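Local coordinates for aminopeptidase N family protein (Idiomarina loihiensis L2TR, PDB 4FGM) that probably acts as a zinc-dependent aminopeptidase of the M61 family, removing residues from the N-terminal end of peptides, at residues M1-I6 and N17-I22; G104-T109 and L163-L169; H126-P130 and W152-R156. All coordinates share one frame. Residues are numbered along the deposited sequence.

Contact 1: M1-I6 and N17-I22; sequences MIAYDI and NVSLTI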
loop_
_atom_site.group_PDB
_atom_site.type_symbol
_atom_site.label_atom_id
_atom_site.label_comp_id
_atom_site.label_asym_id
_atom_site.label_seq_id
_atom_site.Cartn_x
_atom_site.Cartn_y
_atom_site.Cartn_z
HETATM N N MSE A 1 -6.935 -13.588 30.666
HETATM C CA MSE A 1 -6.337 -13.961 29.354
HETATM C C MSE A 1 -7.413 -14.596 28.486
HETATM O O MSE A 1 -8.228 -15.379 28.967
HETATM C CB MSE A 1 -5.172 -14.934 29.566
HETATM C CG MSE A 1 -5.505 -16.420 29.401
HETATM SE SE MSE A 1 -5.355 -17.015 27.555
HETATM C CE MSE A 1 -3.952 -15.790 27.039
ATOM N N ILE A 2 -7.419 -14.243 27.208
ATOM C CA ILE A 2 -8.398 -14.769 26.258
ATOM C C ILE A 2 -7.709 -15.796 25.369
ATOM O O ILE A 2 -6.582 -15.569 24.906
ATOM C CB ILE A 2 -8.978 -13.634 25.380
ATOM C CG1 ILE A 2 -9.575 -12.543 26.272
ATOM C CG2 ILE A 2 -10.018 -14.191 24.424
ATOM C CD1 ILE A 2 -10.598 -13.055 27.262
ATOM N N ALA A 3 -8.375 -16.920 25.123
ATOM C CA ALA A 3 -7.777 -17.980 24.309
ATOM C C ALA A 3 -8.486 -18.202 22.979
ATOM O O ALA A 3 -9.714 -18.304 22.917
ATOM C CB ALA A 3 -7.737 -19.282 25.105
ATOM N N TYR A 4 -7.697 -18.284 21.914
ATOM C CA TYR A 4 -8.233 -18.492 20.575
ATOM C C TYR A 4 -7.675 -19.770 19.960
ATOM O O TYR A 4 -6.468 -19.974 19.943
ATOM C CB TYR A 4 -7.862 -17.310 19.671
ATOM C CG TYR A 4 -8.489 -15.992 20.058
ATOM C CD1 TYR A 4 -9.749 -15.634 19.593
ATOM C CD2 TYR A 4 -7.817 -15.096 20.881
ATOM C CE1 TYR A 4 -10.322 -14.414 19.934
ATOM C CE2 TYR A 4 -8.383 -13.875 21.230
ATOM C CZ TYR A 4 -9.636 -13.540 20.753
ATOM O OH TYR A 4 -10.206 -12.337 21.105
ATOM N N ASP A 5 -8.555 -20.632 19.468
ATOM C CA ASP A 5 -8.123 -21.859 18.806
ATOM C C ASP A 5 -8.530 -21.778 17.347
ATOM O O ASP A 5 -9.713 -21.616 17.038
ATOM C CB ASP A 5 -8.758 -23.097 19.436
ATOM C CG ASP A 5 -8.006 -23.571 20.647
ATOM O OD1 ASP A 5 -8.343 -23.124 21.765
ATOM O OD2 ASP A 5 -7.063 -24.375 20.473
ATOM N N ILE A 6 -7.551 -21.876 16.454
ATOM C CA ILE A 6 -7.834 -21.810 15.025
ATOM C C ILE A 6 -7.368 -23.047 14.280
ATOM O O ILE A 6 -6.249 -23.544 14.486
ATOM C CB ILE A 6 -7.166 -20.580 14.366
ATOM C CG1 ILE A 6 -7.705 -19.289 14.983
ATOM C CG2 ILE A 6 -7.442 -20.583 12.878
ATOM C CD1 ILE A 6 -6.962 -18.043 14.529
ATOM N N ASN A 17 -12.018 -23.062 11.328
ATOM C CA ASN A 17 -12.877 -23.278 12.489
ATOM C C ASN A 17 -12.220 -22.424 13.549
ATOM O O ASN A 17 -10.994 -22.423 13.672
ATOM C CB ASN A 17 -12.869 -24.730 12.969
ATOM C CG ASN A 17 -14.018 -25.535 12.403
ATOM O OD1 ASN A 17 -14.826 -25.029 11.615
ATOM N ND2 ASN A 17 -14.100 -26.800 12.805
ATOM N N VAL A 18 -13.021 -21.687 14.303
ATOM C CA VAL A 18 -12.471 -20.836 15.346
ATOM C C VAL A 18 -13.212 -21.017 16.663
ATOM O O VAL A 18 -14.446 -21.101 16.695
ATOM C CB VAL A 18 -12.530 -19.342 14.949
ATOM C CG1 VAL A 18 -11.869 -18.498 16.021
ATOM C CG2 VAL A 18 -11.839 -19.126 13.608
ATOM N N SER A 19 -12.437 -21.095 17.739
ATOM C CA SER A 19 -12.967 -21.231 19.086
ATOM C C SER A 19 -12.372 -20.121 19.923
ATOM O O SER A 19 -11.205 -19.744 19.767
ATOM C CB SER A 19 -12.600 -22.582 19.706
ATOM O OG SER A 19 -13.443 -23.611 19.225
ATOM N N LEU A 20 -13.188 -19.604 20.821
ATOM C CA LEU A 20 -12.791 -18.520 21.691
ATOM C C LEU A 20 -13.210 -18.919 23.101
ATOM O O LEU A 20 -14.378 -19.237 23.340
ATOM C CB LEU A 20 -13.509 -17.249 21.231
ATOM C CG LEU A 20 -13.546 -16.036 22.140
ATOM C CD1 LEU A 20 -12.156 -15.505 22.357
ATOM C CD2 LEU A 20 -14.419 -14.986 21.501
ATOM N N THR A 21 -12.259 -18.923 24.026
ATOM C CA THR A 21 -12.568 -19.299 25.395
ATOM C C THR A 21 -12.369 -18.160 26.393
ATOM O O THR A 21 -11.254 -17.679 26.613
ATOM C CB THR A 21 -11.734 -20.518 25.812
ATOM O OG1 THR A 21 -11.922 -21.558 24.846
ATOM C CG2 THR A 21 -12.175 -21.030 27.179
ATOM N N ILE A 22 -13.473 -17.736 26.994
ATOM C CA ILE A 22 -13.450 -16.653 27.963
ATOM C C ILE A 22 -13.622 -17.238 29.354
ATOM O O ILE A 22 -14.687 -17.771 29.674
ATOM C CB ILE A 22 -14.588 -15.658 27.687
ATOM C CG1 ILE A 22 -14.583 -15.272 26.204
ATOM C CG2 ILE A 22 -14.415 -14.428 28.559
ATOM C CD1 ILE A 22 -15.901 -14.725 25.706
HETATM O O HOH W 1 -10.483 -21.584 22.457
#

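Contact 2: G104-T109 and L163-L169; sequences GFFNNT and LIDYPFL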
loop_
_atom_site.group_PDB
_atom_site.type_symbol
_atom_site.label_atom_id
_atom_site.label_comp_id
_atom_site.label_asym_id
_atom_site.label_seq_id
_atom_site.Cartn_x
_atom_site.Cartn_y
_atom_site.Cartn_z
ATOM N N GLY A 104 -2.700 -20.893 2.882
ATOM C CA GLY A 104 -3.598 -20.236 3.801
ATOM C C GLY A 104 -2.970 -18.945 4.294
ATOM O O GLY A 104 -1.764 -18.872 4.541
ATOM N N PHE A 105 -3.790 -17.912 4.422
ATOM C CA PHE A 105 -3.326 -16.623 4.912
ATOM C C PHE A 105 -4.460 -15.990 5.704
ATOM O O PHE A 105 -5.628 -16.157 5.353
ATOM C CB PHE A 105 -2.960 -15.694 3.753
ATOM C CG PHE A 105 -2.672 -14.281 4.185
ATOM C CD1 PHE A 105 -1.440 -13.945 4.750
ATOM C CD2 PHE A 105 -3.658 -13.300 4.098
ATOM C CE1 PHE A 105 -1.192 -12.653 5.215
ATOM C CE2 PHE A 105 -3.419 -12.002 4.565
ATOM C CZ PHE A 105 -2.186 -11.681 5.127
ATOM N N PHE A 106 -4.126 -15.271 6.772
ATOM C CA PHE A 106 -5.165 -14.609 7.552
ATOM C C PHE A 106 -4.677 -13.539 8.511
ATOM O O PHE A 106 -3.554 -13.584 9.014
ATOM C CB PHE A 106 -6.031 -15.626 8.329
ATOM C CG PHE A 106 -5.299 -16.374 9.431
ATOM C CD1 PHE A 106 -4.767 -17.639 9.199
ATOM C CD2 PHE A 106 -5.162 -15.818 10.701
ATOM C CE1 PHE A 106 -4.124 -18.349 10.214
ATOM C CE2 PHE A 106 -4.520 -16.514 11.727
ATOM C CZ PHE A 106 -3.994 -17.785 11.479
ATOM N N ASN A 107 -5.553 -12.568 8.738
ATOM C CA ASN A 107 -5.321 -11.476 9.663
ATOM C C ASN A 107 -6.344 -11.746 10.754
ATOM O O ASN A 107 -7.490 -12.108 10.465
ATOM C CB ASN A 107 -5.624 -10.135 8.998
ATOM C CG ASN A 107 -4.552 -9.718 8.020
ATOM O OD1 ASN A 107 -3.469 -9.277 8.415
ATOM N ND2 ASN A 107 -4.841 -9.869 6.734
ATOM N N ASN A 108 -5.951 -11.566 12.006
ATOM C CA ASN A 108 -6.874 -11.836 13.088
ATOM C C ASN A 108 -8.044 -10.871 13.191
ATOM O O ASN A 108 -8.982 -11.108 13.957
ATOM C CB ASN A 108 -6.098 -11.975 14.393
ATOM C CG ASN A 108 -5.214 -13.212 14.381
ATOM O OD1 ASN A 108 -5.682 -14.293 14.044
ATOM N ND2 ASN A 108 -3.937 -13.059 14.730
ATOM N N THR A 109 -8.003 -9.795 12.409
ATOM C CA THR A 109 -9.125 -8.855 12.378
ATOM C C THR A 109 -10.290 -9.597 11.724
ATOM O O THR A 109 -11.447 -9.250 11.927
ATOM C CB THR A 109 -8.837 -7.614 11.501
ATOM O OG1 THR A 109 -7.982 -7.992 10.416
ATOM C CG2 THR A 109 -8.202 -6.490 12.317
ATOM N N LEU A 163 -2.635 -8.728 18.881
ATOM C CA LEU A 163 -3.117 -9.930 18.216
ATOM C C LEU A 163 -3.470 -9.696 16.750
ATOM O O LEU A 163 -3.077 -10.466 15.870
ATOM C CB LEU A 163 -4.358 -10.466 18.931
ATOM C CG LEU A 163 -5.038 -11.670 18.266
ATOM C CD1 LEU A 163 -4.176 -12.914 18.462
ATOM C CD2 LEU A 163 -6.413 -11.888 18.880
ATOM N N ILE A 164 -4.222 -8.633 16.486
ATOM C CA ILE A 164 -4.639 -8.346 15.122
ATOM C C ILE A 164 -3.570 -7.662 14.276
ATOM O O ILE A 164 -3.846 -7.184 13.174
ATOM C CB ILE A 164 -5.937 -7.521 15.110
ATOM C CG1 ILE A 164 -5.722 -6.171 15.789
ATOM C CG2 ILE A 164 -7.032 -8.297 15.829
ATOM C CD1 ILE A 164 -6.923 -5.259 15.695
ATOM N N ASP A 165 -2.343 -7.626 14.782
ATOM C CA ASP A 165 -1.263 -7.023 14.026
ATOM C C ASP A 165 -0.206 -8.060 13.649
ATOM O O ASP A 165 0.918 -7.720 13.283
ATOM C CB ASP A 165 -0.614 -5.881 14.805
ATOM C CG ASP A 165 0.229 -4.991 13.912
ATOM O OD1 ASP A 165 -0.250 -4.683 12.793
ATOM O OD2 ASP A 165 1.350 -4.602 14.319
ATOM N N TYR A 166 -0.565 -9.334 13.757
ATOM C CA TYR A 166 0.352 -10.404 13.382
ATOM C C TYR A 166 -0.336 -11.290 12.356
ATOM O O TYR A 166 -1.117 -12.162 12.716
ATOM C CB TYR A 166 0.746 -11.277 14.593
ATOM C CG TYR A 166 1.513 -10.574 15.684
ATOM C CD1 TYR A 166 0.948 -10.383 16.942
ATOM C CD2 TYR A 166 2.812 -10.112 15.465
ATOM C CE1 TYR A 166 1.654 -9.749 17.961
ATOM C CE2 TYR A 166 3.533 -9.478 16.471
ATOM C CZ TYR A 166 2.949 -9.298 17.722
ATOM O OH TYR A 166 3.656 -8.674 18.732
ATOM N N PRO A 167 -0.088 -11.057 11.060
ATOM C CA PRO A 167 -0.749 -11.925 10.076
ATOM C C PRO A 167 -0.069 -13.289 10.058
ATOM O O PRO A 167 1.054 -13.422 10.533
ATOM C CB PRO A 167 -0.575 -11.163 8.761
ATOM C CG PRO A 167 0.707 -10.373 8.984
ATOM C CD PRO A 167 0.522 -9.881 10.408
ATOM N N PHE A 168 -0.757 -14.294 9.528
ATOM C CA PHE A 168 -0.220 -15.654 9.444
ATOM C C PHE A 168 -0.247 -16.152 7.998
ATOM O O PHE A 168 -1.195 -15.884 7.251
ATOM C CB PHE A 168 -1.046 -16.638 10.297
ATOM C CG PHE A 168 -0.698 -16.646 11.762
ATOM C CD1 PHE A 168 -1.034 -15.572 12.583
ATOM C CD2 PHE A 168 -0.049 -17.744 12.326
ATOM C CE1 PHE A 168 -0.745 -15.596 13.953
ATOM C CE2 PHE A 168 0.248 -17.779 13.693
ATOM C CZ PHE A 168 -0.096 -16.701 14.507
ATOM N N LEU A 169 0.792 -16.884 7.616
ATOM C CA LEU A 169 0.900 -17.460 6.281
ATOM C C LEU A 169 1.270 -18.935 6.454
ATOM O O LEU A 169 2.245 -19.267 7.133
ATOM C CB LEU A 169 1.984 -16.736 5.468
ATOM C CG LEU A 169 2.259 -17.264 4.055
ATOM C CD1 LEU A 169 0.958 -17.292 3.259
ATOM C CD2 LEU A 169 3.291 -16.378 3.355
HETATM O O HOH W 2 -2.734 -8.574 10.840
#

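Contact 3: H126-P130 and W152-R156; sequences HLHAP and WGCFR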
loop_
_atom_site.group_PDB
_atom_site.type_symbol
_atom_site.label_atom_id
_atom_site.label_comp_id
_atom_site.label_asym_id
_atom_site.label_seq_id
_atom_site.Cartn_x
_atom_site.Cartn_y
_atom_site.Cartn_z
ATOM N N HIS A 126 -3.809 -20.631 19.490
ATOM C CA HIS A 126 -3.350 -21.988 19.250
ATOM C C HIS A 126 -3.704 -22.355 17.810
ATOM O O HIS A 126 -4.876 -22.555 17.495
ATOM C CB HIS A 126 -4.045 -22.940 20.226
ATOM C CG HIS A 126 -4.104 -22.423 21.634
ATOM N ND1 HIS A 126 -3.050 -22.534 22.518
ATOM C CD2 HIS A 126 -5.079 -21.753 22.297
ATOM C CE1 HIS A 126 -3.374 -21.957 23.662
ATOM N NE2 HIS A 126 -4.600 -21.475 23.554
ATOM N N LEU A 127 -2.696 -22.425 16.943
ATOM C CA LEU A 127 -2.909 -22.773 15.539
ATOM C C LEU A 127 -2.724 -24.273 15.337
ATOM O O LEU A 127 -1.608 -24.787 15.445
ATOM C CB LEU A 127 -1.917 -22.030 14.637
ATOM C CG LEU A 127 -2.389 -21.448 13.298
ATOM C CD1 LEU A 127 -1.263 -21.584 12.298
ATOM C CD2 LEU A 127 -3.613 -22.153 12.784
ATOM N N HIS A 128 -3.818 -24.962 15.027
ATOM C CA HIS A 128 -3.798 -26.405 14.806
ATOM C C HIS A 128 -3.587 -26.706 13.325
ATOM O O HIS A 128 -4.108 -25.999 12.453
ATOM C CB HIS A 128 -5.120 -27.019 15.286
ATOM C CG HIS A 128 -5.416 -26.746 16.729
ATOM N ND1 HIS A 128 -4.914 -27.520 17.753
ATOM C CD2 HIS A 128 -6.101 -25.740 17.323
ATOM C CE1 HIS A 128 -5.273 -27.002 18.913
ATOM N NE2 HIS A 128 -5.994 -25.919 18.681
ATOM N N ALA A 129 -2.815 -27.753 13.042
ATOM C CA ALA A 129 -2.542 -28.146 11.663
ATOM C C ALA A 129 -3.826 -28.556 10.964
ATOM O O ALA A 129 -4.737 -29.109 11.577
ATOM C CB ALA A 129 -1.551 -29.307 11.624
ATOM N N PRO A 130 -3.932 -28.258 9.668
ATOM C CA PRO A 130 -5.158 -28.663 8.986
ATOM C C PRO A 130 -5.052 -30.163 8.698
ATOM O O PRO A 130 -4.066 -30.626 8.124
ATOM C CB PRO A 130 -5.143 -27.807 7.722
ATOM C CG PRO A 130 -3.691 -27.622 7.456
ATOM C CD PRO A 130 -3.111 -27.373 8.821
ATOM N N TRP A 152 3.283 -25.837 13.606
ATOM C CA TRP A 152 2.125 -25.601 14.459
ATOM C C TRP A 152 2.504 -25.296 15.910
ATOM O O TRP A 152 3.614 -25.604 16.344
ATOM C CB TRP A 152 1.201 -26.815 14.360
ATOM C CG TRP A 152 1.040 -27.206 12.925
ATOM C CD1 TRP A 152 1.613 -28.276 12.296
ATOM C CD2 TRP A 152 0.411 -26.426 11.898
ATOM N NE1 TRP A 152 1.389 -28.202 10.939
ATOM C CE2 TRP A 152 0.658 -27.077 10.669
ATOM C CE3 TRP A 152 -0.332 -25.238 11.899
ATOM C CZ2 TRP A 152 0.190 -26.573 9.446
ATOM C CZ3 TRP A 152 -0.798 -24.738 10.685
ATOM C CH2 TRP A 152 -0.534 -25.407 9.475
ATOM N N GLY A 153 1.592 -24.668 16.648
ATOM C CA GLY A 153 1.883 -24.344 18.034
ATOM C C GLY A 153 1.042 -23.249 18.669
ATOM O O GLY A 153 -0.014 -22.878 18.165
ATOM N N CYS A 154 1.531 -22.727 19.788
ATOM C CA CYS A 154 0.840 -21.690 20.540
ATOM C C CYS A 154 1.586 -20.367 20.505
ATOM O O CYS A 154 2.813 -20.327 20.599
ATOM C CB CYS A 154 0.661 -22.141 21.989
ATOM S SG CYS A 154 -0.418 -23.579 22.174
ATOM N N PHE A 155 0.831 -19.283 20.373
ATOM C CA PHE A 155 1.414 -17.958 20.304
ATOM C C PHE A 155 0.733 -17.044 21.311
ATOM O O PHE A 155 -0.412 -17.285 21.703
ATOM C CB PHE A 155 1.256 -17.388 18.884
ATOM C CG PHE A 155 1.821 -18.281 17.804
ATOM C CD1 PHE A 155 1.090 -19.363 17.323
ATOM C CD2 PHE A 155 3.092 -18.048 17.288
ATOM C CE1 PHE A 155 1.622 -20.209 16.351
ATOM C CE2 PHE A 155 3.635 -18.881 16.320
ATOM C CZ PHE A 155 2.895 -19.965 15.842
ATOM N N ARG A 156 1.439 -15.997 21.729
ATOM C CA ARG A 156 0.898 -15.051 22.698
ATOM C C ARG A 156 1.096 -13.590 22.286
ATOM O O ARG A 156 2.175 -13.201 21.832
ATOM C CB ARG A 156 1.548 -15.275 24.069
ATOM C CG ARG A 156 1.053 -14.340 25.161
ATOM C CD ARG A 156 1.746 -14.618 26.490
ATOM N NE ARG A 156 1.353 -13.666 27.531
ATOM C CZ ARG A 156 1.636 -12.365 27.509
ATOM N NH1 ARG A 156 2.321 -11.840 26.501
ATOM N NH2 ARG A 156 1.227 -11.581 28.495
#

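Contact 1: M1-I6 and N17-I22
Backbone hydrogen bonds hold Met1-Ile6 and Asn17-Ile22 together as the arms of an antiparallel beta hairpin. Asp5 N donates to Ser19 O at 2.8 Å and Ser19 N returns a bond to Asp5 O at 2.9 Å; Thr21 N reaches Ala3 O at 2.8 Å, but Ala3 N to Thr21 O is weak at 3.3 Å. Apolar packing occupies the face of Ile2, Tyr4, Ile6, Val18, Leu20 and Ile22. Leu20 CD1 lies 3.3 Å from Ile2 CG2 and 3.2 Å from Tyr4 CE1, its methyl over a face of the tyrosine ring, while Tyr4 OH bonds to Leu113 O. The face of Ala3, Asp5, Ser19 and Thr21 is small and polar: one water donates to Asp5 OD1 (2.7 Å) and lies 2.8 Å from Thr21 OG1. Asp5 OD2 hydrogen-bonds His128 NE2, just past strand 123-127, and Ser19 OG bonds His84. The chemistry is thus that of an amphipathic hairpin: branched and aromatic side chains suit the buried face, hydrated polar groups the more open one.

Contact 2: G104-T109 and L163-L169
This is a buried antiparallel strand pairing, extended beyond the strand ends by side-chain contacts, within the large beta sheet of the M61 N-terminal region. Phe106 and Phe168 form the hydrogen-bonded pair: Phe106 N donates to Phe168 O at 3.0 Å, and Phe168 N to Phe106 O at 2.9 Å. Their rings are nearly parallel, 5° between planes, but slid sideways, centroids 5.0 Å apart, so Phe168 CB, rather than its ring, sits over the Phe106 face in a CH-pi contact. Apolar rings suit a fully enclosed layer, which strand 2-10 helps close through Ile6. Past the strands, Leu163-Tyr166 makes a type I beta turn as the chain leaves helix 160-163, and Asn108 reaches into it: its ND2 donates to Leu163 O at 3.0 Å. A water bridges Asn107 OD1 (2.6 Å) and Ile164 O (2.9 Å), while Asn107 ND2 bonds Val94 O. On the face opposite the Phe106-Phe168 pair, Phe105 CE1 lies 3.9 Å from Pro167 CB, and strand 222-230 packs there through Met228 and Leu226.

Contact 3: H126-P130 and W152-R156
His126 begins the segment opposite Cys154, as an antiparallel non-hydrogen-bonded pair with CA atoms 4.4 Å apart. Both side chains lie on the partly exposed face, where a polar imidazole can stay in touch with solvent while resting on Ala3 and Asp5 of strand 2-10. At Leu127 the backbones join: Leu127 N donates to Gly153 O at 3.0 Å, and Gly153 N answers with a weak bond of 3.4 Å to Leu127 O. Gly153 adopts phi/psi of 160°/-163°, at which a CB would collide with the carbonyl oxygen of Trp152, so a residue without a side chain fits here. The Leu127 side chain turns to the buried face, its CD1 3.6 Å from Trp152 CZ3 and its CB 4.3 Å from Phe155 CE1; a flexible aliphatic group can fill the space between two such rings. His128 points away from Trp152-Arg156 and hydrogen-bonds Asp5 on strand 2-10. Beyond the strand, Ala129 lays its small methyl over a face of the indole in a CH-pi contact, and Pro130 CD follows at 3.3 Å from Trp152 CH2. The indole NE1 is anchored on Pro134 O. The arrangement is a short antiparallel ladder of one hydrogen-bonded and one non-hydrogen-bonded pair, with Trp152 packed over the chain that leaves it, in the large mixed sheet of the M61 N-terminal region, where strand 123-127 runs between strands 2-10 and 153-157.

From the N terminus, contact 1 closes first, a hairpin with only ten residues between its segments, finished before the others open. Contact 2 opens at 104-109 and closes at 163-169, spanning 53 residues; contact 3 is nested within that loop, joining 126-130 to 152-156. All three belong to one large sheet. Strand 2-10 of contact 1 runs parallel to strand 123-127 of contact 3, tied by Tyr4 O and His126 N (2.8 Å). Contacts 1 and 2 meet through Ile6 on Phe106 and Tyr4 on Leu163, and contacts 2 and 3 through the edge-to-face rings of Phe168 and Phe155. Together they bind the hairpin, strands 103-106, 123-127, 153-157 and 168-171, and helix 160-163 into one body.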